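Local coordinates for protein nucleoporin NUP170 (Chaetomium thermophilum, PDB 5HAX) that is a large scaffold nucleoporin that probably helps build the inner ring of the nuclear pore complex, joining a beta-propeller to an alpha-helical domain, at residues A[45-50]-A[513-518]; A[492-497]-A[526-531]; A[534-539]-A[592-597]. All blocks are in the same frame, centred on the assembly; numbering follows the deposited sequence.

Contact 1 of 3, residues A[45-50]-A[513-518]; sequences SSWAPF and VRKFIN. With PO4 (phosphate ion), chain C.
W47 lays the six-membered part of its indole over one face of the F516 ring in an offset stack, centroids 4.2 Å apart and planes inclined by 26°. Here the packing is tight: W47 CH2 sits above the centre of the phenyl ring, while W47 CZ2 comes within 3.4 Å of F516 CZ. W47 CG stands anti to its carbonyl carbon (chi1 -70°), carrying the indole out of the turn toward the helix. I493 of helix 490-501 touches both rings, and F494 meets F516 edge-to-face. The looser, more exposed side belongs to K515: its CB lies 3.8 Å from W47 CZ2, and its extended chain runs on to a salt bridge between NZ and E512. At the edge of the indole, near its plane, a phosphate, probably from the crystallisation liquor, rests on the turn; its O2 accepts from S46 N at 2.6 Å and from S46 OG at 2.7 Å, and R359 binds it too. S45 OG accepts a nearly straight hydrogen bond from W47 N at 3.1 Å, closing the turn from which the indole projects. The arrangement is an ST turn within a type I beta turn, presenting a propeller-side tryptophan to the first helices of the alpha-helical domain.

Contact 2 of 3, residues A[492-497]-A[526-531]; sequences DIFAKA and IAAALA
F494 reaches from helix 490-501 to A528 and A529 on helix 522-533, and its ring makes the whole of this buried, purely apolar contact. The two backbones come nearest at this point, with F494 CA and A528 CA 6.8 Å apart. Along the second helix, I526 comes first and points away from F494, packing on A590 of helix 586-599. Two residues later A528 directs its methyl toward the first helix and places CB over one face of the phenyl ring, 4.1 Å from F494 CG. A529 follows and meets the far part of the same ring: F494 CE1 lies 3.4 Å from A529 CA and 3.5 Å from A529 CB, while F494 CZ is 3.8 Å from that methyl. The ring thus rests against backbone as well as side chain, a fit that the small alanines permit. F494 holds CG anti to its backbone N (chi1 -168°), which swings the ring off its own helix and across to the other. L530 turns away again, and with A531 it touches Y594 of helix 586-599, so helix 522-533 is covered by F494 on one flank and by Y594 on another. T525 and V532, a turn before and a turn after on the same helix, also touch F494. One large aromatic set on consecutive alanines is close helix-helix packing, here between the first and third of three successive helices in the alpha-helical domain that follows the propeller.

Contact 3 of 3, residues A[534-539]-A[592-597]; sequences CGQGSD and ALYLTR
A Schellman motif ends helix 522-533, and the chain leaving it meets helix 586-599 through Y594. G535, at positive phi, is its C-prime residue: its N bonds to V532 O, and Q536 N to A531 O. The turn sets C534 and Q536 to face the tyrosine. Q536 NE2 donates to Y594 OH at 3.2 Å, with an N-H...O angle of 160°; the hydroxyl lies in the amide plane, and NE2 comes in at the ring edge. Amide and phenol planes stand 81° apart, nearly perpendicular. A bend at chi2 brings the amide round to the hydroxyl, and Q536 CG itself lies 3.4 Å from Y594 OH. C534 adds a looser apolar touch, its SG 4.3 Å from Y594 CE2. The tyrosine reaches the loop because its CG is anti to the backbone N (chi1 -178°). F467 meets its ring edge-to-face, while L635 of helix 622-640 touches both C534 and Y594. A531, and N631 of helix 622-640, also touch the Q536 side chain. With an alanine here instead of Q536, the buried Y594 hydroxyl would probably lose its amide donor and a gap would open beside it. The whole is a glycine-terminated helix C-cap whose exit loop is tied by a tyrosine hydroxyl to a neighbouring helix of the alpha-helical domain.

Overall arrangement
The three contacts run from the propeller boundary into the helical domain. Contacts 1 and 2 have centres about 10 Å apart and touch directly: F516 CZ lies 3.6 Å from F494 CA, and S46 CB 3.2 Å from K496 CG. Their segments alternate along the chain; the loop before strand 50-57 packs on helices 490-501 and 506-520, and these in turn on helix 522-533. Contact 3 lies about 9 Å from contact 2, centre to centre, and is joined to it by helix 522-533 and its C-terminal turn; L530 CD2 packs 3.8 Å from Y594 CD2. Contacts 1 and 3 do not meet, their nearest atoms being about 12 Å apart. The phosphate belongs to contact 1.

Contact 1 of 3, residues A[45-50]-A[513-518]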
ATOM      1  N   SER A  45      -8.174 -21.824   2.875  1.00 57.50           N
ATOM      2  CA  SER A  45      -7.448 -22.371   1.741  1.00 53.30           C
ATOM      3  C   SER A  45      -6.062 -21.746   1.629  1.00 57.60           C
ATOM      4  O   SER A  45      -5.832 -20.606   2.044  1.00 52.79           O
ATOM      5  CB  SER A  45      -8.222 -22.128   0.445  1.00 56.81           C
ATOM      6  OG  SER A  45      -7.463 -22.518  -0.686  1.00 54.67           O
ATOM      7  N   SER A  46      -5.134 -22.513   1.055  1.00 50.46           N
ATOM      8  CA  SER A  46      -3.801 -21.996   0.773  1.00 54.32           C
ATOM      9  C   SER A  46      -3.827 -20.903  -0.288  1.00 52.75           C
ATOM     10  O   SER A  46      -2.863 -20.138  -0.395  1.00 46.68           O
ATOM     11  CB  SER A  46      -2.883 -23.133   0.325  1.00 54.78           C
ATOM     12  OG  SER A  46      -3.400 -23.783  -0.820  1.00 61.09           O
ATOM     13  N   TRP A  47      -4.903 -20.816  -1.066  1.00 51.78           N
ATOM     14  CA  TRP A  47      -5.059 -19.802  -2.098  1.00 51.56           C
ATOM     15  C   TRP A  47      -5.764 -18.548  -1.596  1.00 47.24           C
ATOM     16  O   TRP A  47      -6.038 -17.648  -2.397  1.00 40.93           O
ATOM     17  CB  TRP A  47      -5.837 -20.385  -3.281  1.00 54.01           C
ATOM     18  CG  TRP A  47      -5.064 -21.405  -4.048  1.00 47.25           C
ATOM     19  CD1 TRP A  47      -4.825 -22.698  -3.688  1.00 51.10           C
ATOM     20  CD2 TRP A  47      -4.430 -21.215  -5.315  1.00 48.08           C
ATOM     21  NE1 TRP A  47      -4.078 -23.326  -4.654  1.00 59.80           N
ATOM     22  CE2 TRP A  47      -3.822 -22.437  -5.664  1.00 53.61           C
ATOM     23  CE3 TRP A  47      -4.317 -20.131  -6.188  1.00 48.52           C
ATOM     24  CZ2 TRP A  47      -3.112 -22.604  -6.850  1.00 55.54           C
ATOM     25  CZ3 TRP A  47      -3.611 -20.298  -7.363  1.00 54.02           C
ATOM     26  CH2 TRP A  47      -3.019 -21.525  -7.684  1.00 56.27           C
ATOM     27  N   ALA A  48      -6.064 -18.472  -0.305  1.00 44.73           N
ATOM     28  CA  ALA A  48      -6.721 -17.295   0.241  1.00 49.34           C
ATOM     29  C   ALA A  48      -5.879 -16.054  -0.048  1.00 43.40           C
ATOM     30  O   ALA A  48      -4.660 -16.078   0.165  1.00 45.47           O
ATOM     31  CB  ALA A  48      -6.925 -17.455   1.746  1.00 47.01           C
ATOM     32  N   PRO A  49      -6.475 -14.964  -0.549  1.00 40.75           N
ATOM     33  CA  PRO A  49      -5.678 -13.759  -0.820  1.00 39.92           C
ATOM     34  C   PRO A  49      -5.291 -12.994   0.433  1.00 38.22           C
ATOM     35  O   PRO A  49      -4.312 -12.237   0.398  1.00 43.92           O
ATOM     36  CB  PRO A  49      -6.604 -12.926  -1.718  1.00 40.58           C
ATOM     37  CG  PRO A  49      -7.977 -13.323  -1.288  1.00 40.53           C
ATOM     38  CD  PRO A  49      -7.893 -14.778  -0.902  1.00 45.45           C
ATOM     39  N   PHE A  50      -6.028 -13.168   1.527  1.00 33.59           N
ATOM     40  CA  PHE A  50      -5.744 -12.532   2.803  1.00 39.10           C
ATOM     41  C   PHE A  50      -5.984 -13.557   3.901  1.00 41.04           C
ATOM     42  O   PHE A  50      -6.669 -14.561   3.692  1.00 41.56           O
ATOM     43  CB  PHE A  50      -6.636 -11.305   3.046  1.00 40.03           C
ATOM     44  CG  PHE A  50      -6.543 -10.250   1.976  1.00 41.38           C
ATOM     45  CD1 PHE A  50      -5.773  -9.117   2.172  1.00 39.56           C
ATOM     46  CD2 PHE A  50      -7.243 -10.381   0.786  1.00 37.95           C
ATOM     47  CE1 PHE A  50      -5.693  -8.139   1.198  1.00 41.83           C
ATOM     48  CE2 PHE A  50      -7.164  -9.406  -0.193  1.00 37.98           C
ATOM     49  CZ  PHE A  50      -6.389  -8.285   0.016  1.00 36.37           C
ATOM     50  N   VAL A 513       0.771 -27.616  -9.506  1.00 52.24           N
ATOM     51  CA  VAL A 513       1.574 -26.694 -10.307  1.00 62.43           C
ATOM     52  C   VAL A 513       0.783 -26.211 -11.518  1.00 62.25           C
ATOM     53  O   VAL A 513       0.921 -25.060 -11.949  1.00 51.70           O
ATOM     54  CB  VAL A 513       2.895 -27.370 -10.726  1.00 55.45           C
ATOM     55  CG1 VAL A 513       3.576 -26.600 -11.859  1.00 56.76           C
ATOM     56  CG2 VAL A 513       3.828 -27.500  -9.530  1.00 59.28           C
ATOM     57  N   ARG A 514      -0.044 -27.085 -12.097  1.00 62.51           N
ATOM     58  CA  ARG A 514      -0.794 -26.696 -13.286  1.00 60.76           C
ATOM     59  C   ARG A 514      -1.836 -25.631 -12.964  1.00 51.45           C
ATOM     60  O   ARG A 514      -2.145 -24.792 -13.817  1.00 52.24           O
ATOM     61  CB  ARG A 514      -1.453 -27.921 -13.918  1.00 69.75           C
ATOM     62  CG  ARG A 514      -1.889 -27.705 -15.362  1.00 80.48           C
ATOM     63  CD  ARG A 514      -2.308 -29.008 -16.030  1.00 93.58           C
ATOM     64  NE  ARG A 514      -1.233 -29.999 -16.029  1.00102.60           N
ATOM     65  CZ  ARG A 514      -1.232 -31.107 -16.763  1.00109.10           C
ATOM     66  NH1 ARG A 514      -2.246 -31.373 -17.577  1.00111.65           N
ATOM     67  NH2 ARG A 514      -0.210 -31.949 -16.690  1.00108.50           N
ATOM     68  N   LYS A 515      -2.383 -25.645 -11.745  1.00 53.85           N
ATOM     69  CA  LYS A 515      -3.255 -24.557 -11.312  1.00 50.35           C
ATOM     70  C   LYS A 515      -2.533 -23.219 -11.404  1.00 47.55           C
ATOM     71  O   LYS A 515      -3.089 -22.231 -11.897  1.00 48.43           O
ATOM     72  CB  LYS A 515      -3.732 -24.793  -9.879  1.00 61.25           C
ATOM     73  CG  LYS A 515      -4.419 -26.123  -9.625  1.00 67.79           C
ATOM     74  CD  LYS A 515      -4.800 -26.243  -8.154  1.00 71.95           C
ATOM     75  CE  LYS A 515      -5.437 -27.583  -7.833  1.00 85.77           C
ATOM     76  NZ  LYS A 515      -5.764 -27.702  -6.384  1.00 88.69           N
ATOM     77  N   PHE A 516      -1.287 -23.172 -10.926  1.00 53.91           N
ATOM     78  CA  PHE A 516      -0.527 -21.924 -10.942  1.00 47.69           C
ATOM     79  C   PHE A 516      -0.204 -21.488 -12.365  1.00 46.36           C
ATOM     80  O   PHE A 516      -0.278 -20.296 -12.685  1.00 49.28           O
ATOM     81  CB  PHE A 516       0.756 -22.084 -10.126  1.00 48.47           C
ATOM     82  CG  PHE A 516       0.533 -22.106  -8.642  1.00 51.26           C
ATOM     83  CD1 PHE A 516       0.426 -20.926  -7.928  1.00 46.44           C
ATOM     84  CD2 PHE A 516       0.437 -23.306  -7.959  1.00 49.95           C
ATOM     85  CE1 PHE A 516       0.222 -20.943  -6.564  1.00 51.09           C
ATOM     86  CE2 PHE A 516       0.234 -23.328  -6.593  1.00 51.88           C
ATOM     87  CZ  PHE A 516       0.125 -22.145  -5.896  1.00 48.38           C
ATOM     88  N   ILE A 517       0.165 -22.436 -13.231  1.00 49.85           N
ATOM     89  CA  ILE A 517       0.517 -22.092 -14.607  1.00 48.73           C
ATOM     90  C   ILE A 517      -0.688 -21.517 -15.337  1.00 51.76           C
ATOM     91  O   ILE A 517      -0.568 -20.551 -16.101  1.00 51.17           O
ATOM     92  CB  ILE A 517       1.084 -23.328 -15.333  1.00 53.05           C
ATOM     93  CG1 ILE A 517       2.433 -23.721 -14.721  1.00 57.83           C
ATOM     94  CG2 ILE A 517       1.240 -23.053 -16.830  1.00 49.47           C
ATOM     95  CD1 ILE A 517       2.996 -25.029 -15.245  1.00 56.30           C
ATOM     96  N   ASN A 518      -1.869 -22.098 -15.119  1.00 52.08           N
ATOM     97  CA  ASN A 518      -3.067 -21.627 -15.801  1.00 61.96           C
ATOM     98  C   ASN A 518      -3.468 -20.220 -15.377  1.00 56.75           C
ATOM     99  O   ASN A 518      -4.128 -19.521 -16.153  1.00 62.89           O
ATOM    100  CB  ASN A 518      -4.227 -22.592 -15.556  1.00 68.08           C
ATOM    101  CG  ASN A 518      -4.049 -23.917 -16.277  1.00 77.88           C
ATOM    102  OD1 ASN A 518      -3.242 -24.034 -17.200  1.00 72.74           O
ATOM    103  ND2 ASN A 518      -4.812 -24.921 -15.864  1.00 83.98           N
TER
HETATM  104  P   PO4 C 901      -6.595 -26.014  -0.227  1.00 83.36           P
HETATM  105  O1  PO4 C 901      -7.880 -25.479  -0.813  1.00 80.01           O
HETATM  106  O2  PO4 C 901      -5.685 -24.868   0.139  1.00 74.75           O
HETATM  107  O3  PO4 C 901      -5.905 -26.886  -1.250  1.00 92.68           O
HETATM  108  O4  PO4 C 901      -6.894 -26.817   1.015  1.00 82.48           O

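Contact 2 of 3, residues A[492-497]-A[526-531]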
ATOM      1  N   ASP A 492       3.879 -16.877  -1.083  1.00 45.02           N
ATOM      2  CA  ASP A 492       3.205 -17.394   0.104  1.00 44.85           C
ATOM      3  C   ASP A 492       2.200 -18.477  -0.266  1.00 44.26           C
ATOM      4  O   ASP A 492       2.128 -19.519   0.395  1.00 48.28           O
ATOM      5  CB  ASP A 492       2.509 -16.259   0.854  1.00 45.93           C
ATOM      6  CG  ASP A 492       3.460 -15.152   1.258  1.00 45.10           C
ATOM      7  OD1 ASP A 492       4.527 -15.457   1.833  1.00 51.26           O
ATOM      8  OD2 ASP A 492       3.139 -13.974   0.994  1.00 45.51           O
ATOM      9  N   ILE A 493       1.412 -18.242  -1.318  1.00 47.98           N
ATOM     10  CA  ILE A 493       0.444 -19.237  -1.772  1.00 46.90           C
ATOM     11  C   ILE A 493       1.165 -20.470  -2.301  1.00 46.49           C
ATOM     12  O   ILE A 493       0.802 -21.610  -1.986  1.00 44.49           O
ATOM     13  CB  ILE A 493      -0.479 -18.629  -2.844  1.00 48.36           C
ATOM     14  CG1 ILE A 493      -1.300 -17.478  -2.252  1.00 49.15           C
ATOM     15  CG2 ILE A 493      -1.394 -19.698  -3.442  1.00 52.05           C
ATOM     16  CD1 ILE A 493      -2.003 -16.633  -3.295  1.00 53.66           C
ATOM     17  N   PHE A 494       2.189 -20.258  -3.128  1.00 42.58           N
ATOM     18  CA  PHE A 494       2.916 -21.378  -3.715  1.00 49.55           C
ATOM     19  C   PHE A 494       3.557 -22.243  -2.636  1.00 46.52           C
ATOM     20  O   PHE A 494       3.471 -23.476  -2.687  1.00 46.78           O
ATOM     21  CB  PHE A 494       3.969 -20.856  -4.689  1.00 44.95           C
ATOM     22  CG  PHE A 494       4.567 -21.920  -5.559  1.00 51.06           C
ATOM     23  CD1 PHE A 494       5.828 -22.428  -5.291  1.00 46.61           C
ATOM     24  CD2 PHE A 494       3.868 -22.416  -6.645  1.00 53.42           C
ATOM     25  CE1 PHE A 494       6.378 -23.409  -6.091  1.00 51.13           C
ATOM     26  CE2 PHE A 494       4.413 -23.396  -7.449  1.00 57.67           C
ATOM     27  CZ  PHE A 494       5.670 -23.893  -7.172  1.00 53.67           C
ATOM     28  N   ALA A 495       4.190 -21.613  -1.643  1.00 49.50           N
ATOM     29  CA  ALA A 495       4.811 -22.370  -0.562  1.00 50.64           C
ATOM     30  C   ALA A 495       3.772 -23.142   0.241  1.00 51.93           C
ATOM     31  O   ALA A 495       3.980 -24.315   0.576  1.00 48.55           O
ATOM     32  CB  ALA A 495       5.593 -21.425   0.350  1.00 42.12           C
ATOM     33  N   LYS A 496       2.647 -22.501   0.563  1.00 49.43           N
ATOM     34  CA  LYS A 496       1.596 -23.172   1.321  1.00 50.47           C
ATOM     35  C   LYS A 496       1.028 -24.351   0.540  1.00 49.20           C
ATOM     36  O   LYS A 496       0.842 -25.440   1.094  1.00 52.64           O
ATOM     37  CB  LYS A 496       0.495 -22.171   1.669  1.00 55.41           C
ATOM     38  CG  LYS A 496      -0.605 -22.705   2.579  1.00 57.65           C
ATOM     39  CD  LYS A 496      -0.271 -22.517   4.051  1.00 71.48           C
ATOM     40  CE  LYS A 496      -1.524 -22.605   4.911  1.00 89.12           C
ATOM     41  NZ  LYS A 496      -1.246 -22.334   6.347  1.00 99.47           N
ATOM     42  N   ALA A 497       0.753 -24.152  -0.751  1.00 50.98           N
ATOM     43  CA  ALA A 497       0.218 -25.230  -1.579  1.00 46.77           C
ATOM     44  C   ALA A 497       1.184 -26.406  -1.639  1.00 57.77           C
ATOM     45  O   ALA A 497       0.780 -27.565  -1.487  1.00 51.52           O
ATOM     46  CB  ALA A 497      -0.082 -24.707  -2.983  1.00 49.65           C
ATOM     47  N   ILE A 526       7.381 -20.751 -12.184  1.00 46.68           N
ATOM     48  CA  ILE A 526       8.716 -21.288 -11.950  1.00 46.47           C
ATOM     49  C   ILE A 526       9.557 -20.294 -11.160  1.00 45.35           C
ATOM     50  O   ILE A 526      10.420 -20.693 -10.367  1.00 45.84           O
ATOM     51  CB  ILE A 526       9.378 -21.655 -13.295  1.00 46.31           C
ATOM     52  CG1 ILE A 526       8.579 -22.759 -14.001  1.00 48.78           C
ATOM     53  CG2 ILE A 526      10.830 -22.093 -13.094  1.00 49.71           C
ATOM     54  CD1 ILE A 526       8.527 -24.085 -13.255  1.00 50.56           C
ATOM     55  N   ALA A 527       9.326 -18.995 -11.355  1.00 43.30           N
ATOM     56  CA  ALA A 527      10.027 -17.992 -10.560  1.00 40.84           C
ATOM     57  C   ALA A 527       9.622 -18.075  -9.094  1.00 44.48           C
ATOM     58  O   ALA A 527      10.455 -17.876  -8.202  1.00 42.73           O
ATOM     59  CB  ALA A 527       9.750 -16.596 -11.117  1.00 47.44           C
ATOM     60  N   ALA A 528       8.347 -18.369  -8.826  1.00 43.43           N
ATOM     61  CA  ALA A 528       7.909 -18.565  -7.448  1.00 45.40           C
ATOM     62  C   ALA A 528       8.567 -19.793  -6.834  1.00 42.01           C
ATOM     63  O   ALA A 528       8.989 -19.762  -5.673  1.00 41.49           O
ATOM     64  CB  ALA A 528       6.386 -18.689  -7.395  1.00 42.54           C
ATOM     65  N   ALA A 529       8.662 -20.884  -7.598  1.00 46.75           N
ATOM     66  CA  ALA A 529       9.338 -22.078  -7.105  1.00 49.47           C
ATOM     67  C   ALA A 529      10.794 -21.777  -6.776  1.00 47.98           C
ATOM     68  O   ALA A 529      11.301 -22.170  -5.720  1.00 45.37           O
ATOM     69  CB  ALA A 529       9.237 -23.201  -8.139  1.00 52.46           C
ATOM     70  N   LEU A 530      11.481 -21.068  -7.674  1.00 46.88           N
ATOM     71  CA  LEU A 530      12.859 -20.670  -7.411  1.00 46.42           C
ATOM     72  C   LEU A 530      12.953 -19.856  -6.127  1.00 49.94           C
ATOM     73  O   LEU A 530      13.829 -20.095  -5.287  1.00 39.97           O
ATOM     74  CB  LEU A 530      13.403 -19.872  -8.597  1.00 42.20           C
ATOM     75  CG  LEU A 530      14.798 -19.267  -8.428  1.00 44.38           C
ATOM     76  CD1 LEU A 530      15.828 -20.359  -8.177  1.00 47.92           C
ATOM     77  CD2 LEU A 530      15.166 -18.443  -9.651  1.00 41.15           C
ATOM     78  N   ALA A 531      12.041 -18.895  -5.951  1.00 47.53           N
ATOM     79  CA  ALA A 531      12.058 -18.060  -4.752  1.00 42.90           C
ATOM     80  C   ALA A 531      11.848 -18.897  -3.497  1.00 49.60           C
ATOM     81  O   ALA A 531      12.601 -18.773  -2.523  1.00 46.24           O
ATOM     82  CB  ALA A 531      10.991 -16.972  -4.861  1.00 48.05           C
TER

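Contact 3 of 3, residues A[534-539]-A[592-597]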
ATOM      1  N   CYS A 534      14.763 -20.840  -2.568  1.00 55.67           N
ATOM      2  CA  CYS A 534      15.795 -20.002  -1.975  1.00 56.76           C
ATOM      3  C   CYS A 534      15.415 -19.485  -0.592  1.00 54.10           C
ATOM      4  O   CYS A 534      16.139 -18.654  -0.036  1.00 57.62           O
ATOM      5  CB  CYS A 534      16.109 -18.824  -2.905  1.00 51.86           C
ATOM      6  SG  CYS A 534      16.922 -19.306  -4.443  1.00 48.40           S
ATOM      7  N   GLY A 535      14.301 -19.950  -0.028  1.00 57.15           N
ATOM      8  CA  GLY A 535      13.904 -19.588   1.316  1.00 64.02           C
ATOM      9  C   GLY A 535      12.895 -18.467   1.417  1.00 70.52           C
ATOM     10  O   GLY A 535      12.542 -18.079   2.536  1.00 65.49           O
ATOM     11  N   GLN A 536      12.420 -17.930   0.295  1.00 56.22           N
ATOM     12  CA  GLN A 536      11.415 -16.878   0.350  1.00 62.62           C
ATOM     13  C   GLN A 536      10.086 -17.448   0.827  1.00 66.33           C
ATOM     14  O   GLN A 536       9.697 -18.560   0.456  1.00 64.94           O
ATOM     15  CB  GLN A 536      11.253 -16.222  -1.021  1.00 52.95           C
ATOM     16  CG  GLN A 536      12.511 -15.525  -1.523  1.00 50.96           C
ATOM     17  CD  GLN A 536      12.826 -14.253  -0.758  1.00 57.23           C
ATOM     18  OE1 GLN A 536      12.120 -13.886   0.183  1.00 56.67           O
ATOM     19  NE2 GLN A 536      13.886 -13.568  -1.164  1.00 53.43           N
ATOM     20  N   GLY A 537       9.386 -16.676   1.655  1.00 77.86           N
ATOM     21  CA  GLY A 537       8.216 -17.161   2.348  1.00 84.76           C
ATOM     22  C   GLY A 537       8.512 -17.885   3.645  1.00 96.42           C
ATOM     23  O   GLY A 537       7.588 -18.099   4.439  1.00 98.86           O
ATOM     24  N   SER A 538       9.773 -18.260   3.888  1.00 95.81           N
ATOM     25  CA  SER A 538      10.136 -18.980   5.104  1.00 98.58           C
ATOM     26  C   SER A 538      10.199 -18.076   6.326  1.00109.65           C
ATOM     27  O   SER A 538      10.183 -18.587   7.450  1.00110.29           O
ATOM     28  CB  SER A 538      11.484 -19.679   4.927  1.00 91.08           C
ATOM     29  OG  SER A 538      11.854 -20.367   6.109  1.00103.12           O
ATOM     30  N   ASP A 539      10.277 -16.754   6.140  1.00117.16           N
ATOM     31  CA  ASP A 539      10.131 -15.838   7.265  1.00120.78           C
ATOM     32  C   ASP A 539       8.829 -16.067   8.019  1.00115.31           C
ATOM     33  O   ASP A 539       8.659 -15.518   9.113  1.00109.10           O
ATOM     34  CB  ASP A 539      10.208 -14.388   6.778  1.00128.67           C
ATOM     35  CG  ASP A 539      11.576 -14.028   6.221  1.00137.50           C
ATOM     36  OD1 ASP A 539      12.562 -14.715   6.564  1.00133.05           O
ATOM     37  OD2 ASP A 539      11.667 -13.053   5.443  1.00138.68           O
ATOM     38  N   ALA A 592      16.075 -14.943 -14.571  1.00 41.76           N
ATOM     39  CA  ALA A 592      16.244 -13.532 -14.897  1.00 44.83           C
ATOM     40  C   ALA A 592      15.182 -12.678 -14.217  1.00 49.13           C
ATOM     41  O   ALA A 592      15.476 -11.576 -13.738  1.00 41.59           O
ATOM     42  CB  ALA A 592      16.193 -13.340 -16.411  1.00 44.65           C
ATOM     43  N   LEU A 593      13.942 -13.168 -14.168  1.00 45.37           N
ATOM     44  CA  LEU A 593      12.868 -12.406 -13.538  1.00 45.18           C
ATOM     45  C   LEU A 593      13.121 -12.247 -12.045  1.00 44.50           C
ATOM     46  O   LEU A 593      13.039 -11.137 -11.506  1.00 42.23           O
ATOM     47  CB  LEU A 593      11.527 -13.097 -13.791  1.00 45.65           C
ATOM     48  CG  LEU A 593      10.263 -12.358 -13.345  1.00 47.95           C
ATOM     49  CD1 LEU A 593      10.149 -11.001 -14.028  1.00 38.98           C
ATOM     50  CD2 LEU A 593       9.035 -13.210 -13.632  1.00 46.99           C
ATOM     51  N   TYR A 594      13.446 -13.348 -11.364  1.00 43.25           N
ATOM     52  CA  TYR A 594      13.731 -13.288  -9.935  1.00 40.25           C
ATOM     53  C   TYR A 594      14.902 -12.356  -9.645  1.00 45.55           C
ATOM     54  O   TYR A 594      14.810 -11.476  -8.783  1.00 44.35           O
ATOM     55  CB  TYR A 594      14.015 -14.695  -9.407  1.00 39.61           C
ATOM     56  CG  TYR A 594      14.269 -14.752  -7.919  1.00 46.31           C
ATOM     57  CD1 TYR A 594      13.409 -14.131  -7.026  1.00 46.98           C
ATOM     58  CD2 TYR A 594      15.362 -15.439  -7.406  1.00 50.09           C
ATOM     59  CE1 TYR A 594      13.632 -14.182  -5.664  1.00 48.26           C
ATOM     60  CE2 TYR A 594      15.594 -15.496  -6.043  1.00 46.40           C
ATOM     61  CZ  TYR A 594      14.726 -14.867  -5.177  1.00 48.03           C
ATOM     62  OH  TYR A 594      14.949 -14.918  -3.820  1.00 42.77           O
ATOM     63  N   LEU A 595      16.016 -12.535 -10.363  1.00 47.57           N
ATOM     64  CA  LEU A 595      17.196 -11.708 -10.123  1.00 44.63           C
ATOM     65  C   LEU A 595      16.895 -10.231 -10.342  1.00 43.55           C
ATOM     66  O   LEU A 595      17.312  -9.381  -9.544  1.00 44.15           O
ATOM     67  CB  LEU A 595      18.343 -12.154 -11.031  1.00 50.86           C
ATOM     68  CG  LEU A 595      19.605 -11.285 -10.979  1.00 48.77           C
ATOM     69  CD1 LEU A 595      20.172 -11.246  -9.568  1.00 48.99           C
ATOM     70  CD2 LEU A 595      20.642 -11.790 -11.969  1.00 46.00           C
ATOM     71  N   THR A 596      16.186  -9.907 -11.425  1.00 39.12           N
ATOM     72  CA  THR A 596      15.847  -8.515 -11.703  1.00 50.05           C
ATOM     73  C   THR A 596      15.077  -7.902 -10.544  1.00 42.33           C
ATOM     74  O   THR A 596      15.389  -6.796 -10.088  1.00 43.91           O
ATOM     75  CB  THR A 596      15.030  -8.422 -12.992  1.00 49.62           C
ATOM     76  OG1 THR A 596      15.812  -8.906 -14.091  1.00 46.74           O
ATOM     77  CG2 THR A 596      14.604  -6.978 -13.265  1.00 51.10           C
ATOM     78  N   ARG A 597      14.066  -8.616 -10.047  1.00 39.53           N
ATOM     79  CA  ARG A 597      13.224  -8.077  -8.987  1.00 42.47           C
ATOM     80  C   ARG A 597      13.996  -7.912  -7.683  1.00 46.16           C
ATOM     81  O   ARG A 597      13.635  -7.074  -6.851  1.00 51.30           O
ATOM     82  CB  ARG A 597      12.001  -8.977  -8.796  1.00 36.71           C
ATOM     83  CG  ARG A 597      11.024  -8.902  -9.964  1.00 38.10           C
ATOM     84  CD  ARG A 597       9.950  -9.982  -9.905  1.00 41.15           C
ATOM     85  NE  ARG A 597       8.917  -9.769 -10.920  1.00 38.14           N
ATOM     86  CZ  ARG A 597       7.913 -10.608 -11.163  1.00 37.70           C
ATOM     87  NH1 ARG A 597       7.798 -11.734 -10.470  1.00 40.33           N
ATOM     88  NH2 ARG A 597       7.024 -10.323 -12.105  1.00 42.76           N
TER